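Local atomic coordinates of pyruvate formate-lyase 2 (Archaeoglobus fulgidus, PDB entry 2F3O), a protein that is a glycyl radical enzyme of the pyruvate formate-lyase family, probably with lyase activity, whose substrate and reaction are not established. Residues Leu351-Leu356 with Pro378-Lys383. Residues are numbered along the deposited sequence; the frame is centred on the assembly and turned at random.
Sequences LTYLML and PESFLK
Tyr-353 and Phe-381 form a T-shaped (edge-to-face) aromatic pair. The edge of the Phe-381 ring is directed at the face of Tyr-353. The planes stand at 86°. The ring centroids are 5.3 Å apart. The closest ring atoms are CD1 of Phe-381 and CE2 of Tyr-353, at 3.6 Å. CG of Phe-381 is anti to the backbone N (chi1 -175°), beside the carbonyl carbon. The ring lies between the two helices. CE1 and CZ of the same ring meet aliphatic groups. CG2 of Thr-352 lies 3.8 Å from CZ of Phe-381, the two side chains crossing at about a right angle. CD1 of Leu-356 approaches CE1 of Phe-381. Thr-352 thus turns its methyl to the phenyl ring, while its OG1 bonds to Asp-279. Tyr-353 reaches across with its hydroxyl to the start of helix 379-390. There OH of Tyr-353 lies 3.5 Å from CB of Phe-381 and also touches CB of Pro-378, the N-cap residue. OG of Ser-380 donates a weak hydrogen bond to OH of Tyr-353, 3.4 Å long. The segment axes are nearly parallel, at 7°, but 11.4 Å apart, and side chains, chiefly the two aromatic ones, span the distance. Helices 350-362 and 379-390 belong to two consecutive beta-alpha-beta crossovers linking parallel strands 334-338, 368-373 and 396-400. This arrangement is consistent with the alpha/beta barrel of glycyl radical enzymes.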
loop_
_atom_site.group_PDB
_atom_site.type_symbol
_atom_site.label_atom_id
_atom_site.label_comp_id
_atom_site.label_asym_id
_atom_site.label_seq_id
_atom_site.Cartn_x
_atom_site.Cartn_y
_atom_site.Cartn_z
ATOM N N LEU A 351 -0.938 37.197 -26.453
ATOM C CA LEU A 351 -0.220 36.179 -27.175
ATOM C C LEU A 351 -1.190 35.189 -27.798
ATOM O O LEU A 351 -0.845 34.511 -28.763
ATOM C CB LEU A 351 0.750 35.490 -26.235
ATOM C CG LEU A 351 1.946 34.763 -26.818
ATOM C CD1 LEU A 351 2.679 35.599 -27.853
ATOM C CD2 LEU A 351 2.836 34.433 -25.673
ATOM N N THR A 352 -2.400 35.114 -27.247
ATOM C CA THR A 352 -3.449 34.271 -27.817
ATOM C C THR A 352 -3.802 34.791 -29.199
ATOM O O THR A 352 -3.834 34.025 -30.166
ATOM C CB THR A 352 -4.730 34.273 -26.968
ATOM O OG1 THR A 352 -4.407 33.992 -25.607
ATOM C CG2 THR A 352 -5.711 33.261 -27.479
ATOM N N TYR A 353 -4.028 36.105 -29.277
ATOM C CA TYR A 353 -4.382 36.786 -30.525
ATOM C C TYR A 353 -3.301 36.628 -31.585
ATOM O O TYR A 353 -3.592 36.335 -32.748
ATOM C CB TYR A 353 -4.608 38.272 -30.263
ATOM C CG TYR A 353 -5.897 38.595 -29.553
ATOM C CD1 TYR A 353 -5.916 38.841 -28.187
ATOM C CD2 TYR A 353 -7.095 38.677 -30.255
ATOM C CE1 TYR A 353 -7.102 39.152 -27.529
ATOM C CE2 TYR A 353 -8.286 38.981 -29.611
ATOM C CZ TYR A 353 -8.288 39.216 -28.248
ATOM O OH TYR A 353 -9.478 39.518 -27.603
ATOM N N LEU A 354 -2.057 36.829 -31.154
ATOM C CA LEU A 354 -0.884 36.663 -31.997
ATOM C C LEU A 354 -0.872 35.306 -32.645
ATOM O O LEU A 354 -0.686 35.192 -33.843
ATOM C CB LEU A 354 0.393 36.804 -31.179
ATOM C CG LEU A 354 1.141 38.109 -31.353
ATOM C CD1 LEU A 354 2.598 37.880 -30.981
ATOM C CD2 LEU A 354 1.001 38.600 -32.792
ATOM N N MET A 355 -1.107 34.281 -31.843
ATOM C CA MET A 355 -1.062 32.930 -32.334
ATOM C C MET A 355 -2.153 32.616 -33.348
ATOM O O MET A 355 -1.943 31.807 -34.240
ATOM C CB MET A 355 -1.039 31.955 -31.171
ATOM C CG MET A 355 0.329 31.885 -30.568
ATOM S SD MET A 355 0.291 31.196 -28.933
ATOM C CE MET A 355 2.004 31.313 -28.452
ATOM N N LEU A 356 -3.292 33.291 -33.224
ATOM C CA LEU A 356 -4.386 33.154 -34.171
ATOM C C LEU A 356 -3.972 33.774 -35.500
ATOM O O LEU A 356 -4.241 33.210 -36.566
ATOM C CB LEU A 356 -5.629 33.868 -33.637
ATOM C CG LEU A 356 -7.063 33.377 -33.863
ATOM C CD1 LEU A 356 -7.977 34.583 -33.808
ATOM C CD2 LEU A 356 -7.299 32.601 -35.159
ATOM N N PRO A 378 -13.489 36.900 -24.700
ATOM C CA PRO A 378 -13.771 38.275 -25.135
ATOM C C PRO A 378 -14.428 38.292 -26.500
ATOM O O PRO A 378 -14.101 37.466 -27.362
ATOM C CB PRO A 378 -12.383 38.931 -25.212
ATOM C CG PRO A 378 -11.485 38.043 -24.444
ATOM C CD PRO A 378 -12.040 36.653 -24.630
ATOM N N GLU A 379 -15.369 39.217 -26.666
ATOM C CA GLU A 379 -16.200 39.318 -27.862
ATOM C C GLU A 379 -15.337 39.551 -29.098
ATOM O O GLU A 379 -15.580 38.940 -30.147
ATOM C CB GLU A 379 -17.246 40.426 -27.681
ATOM C CG GLU A 379 -18.111 40.739 -28.904
ATOM C CD GLU A 379 -18.808 39.510 -29.482
ATOM O OE1 GLU A 379 -19.466 38.762 -28.709
ATOM O OE2 GLU A 379 -18.697 39.303 -30.716
ATOM N N SER A 380 -14.305 40.388 -28.952
ATOM C CA SER A 380 -13.352 40.644 -30.032
ATOM C C SER A 380 -12.687 39.371 -30.507
ATOM O O SER A 380 -12.555 39.146 -31.709
ATOM C CB SER A 380 -12.293 41.640 -29.593
ATOM O OG SER A 380 -12.121 41.572 -28.194
ATOM N N PHE A 381 -12.309 38.524 -29.559
ATOM C CA PHE A 381 -11.640 37.286 -29.894
ATOM C C PHE A 381 -12.536 36.344 -30.702
ATOM O O PHE A 381 -12.075 35.710 -31.654
ATOM C CB PHE A 381 -11.070 36.600 -28.647
ATOM C CG PHE A 381 -10.266 35.375 -28.965
ATOM C CD1 PHE A 381 -9.120 35.472 -29.747
ATOM C CD2 PHE A 381 -10.665 34.130 -28.521
ATOM C CE1 PHE A 381 -8.386 34.348 -30.072
ATOM C CE2 PHE A 381 -9.935 33.007 -28.832
ATOM C CZ PHE A 381 -8.796 33.109 -29.610
ATOM N N LEU A 382 -13.816 36.285 -30.345
ATOM C CA LEU A 382 -14.793 35.479 -31.097
ATOM C C LEU A 382 -15.042 36.010 -32.514
ATOM O O LEU A 382 -15.244 35.228 -33.444
ATOM C CB LEU A 382 -16.127 35.394 -30.348
ATOM C CG LEU A 382 -16.245 34.574 -29.065
ATOM C CD1 LEU A 382 -17.715 34.317 -28.736
ATOM C CD2 LEU A 382 -15.506 33.274 -29.240
ATOM N N LYS A 383 -15.036 37.339 -32.652
ATOM C CA LYS A 383 -15.153 38.007 -33.955
ATOM C C LYS A 383 -13.968 37.632 -34.827
ATOM O O LYS A 383 -14.134 37.210 -35.972
ATOM C CB LYS A 383 -15.208 39.535 -33.802
ATOM C CG LYS A 383 -16.595 40.109 -33.523
ATOM C CD LYS A 383 -16.710 41.542 -34.049
ATOM C CE LYS A 383 -18.123 42.090 -33.885
ATOM N NZ LYS A 383 -18.552 42.079 -32.456
#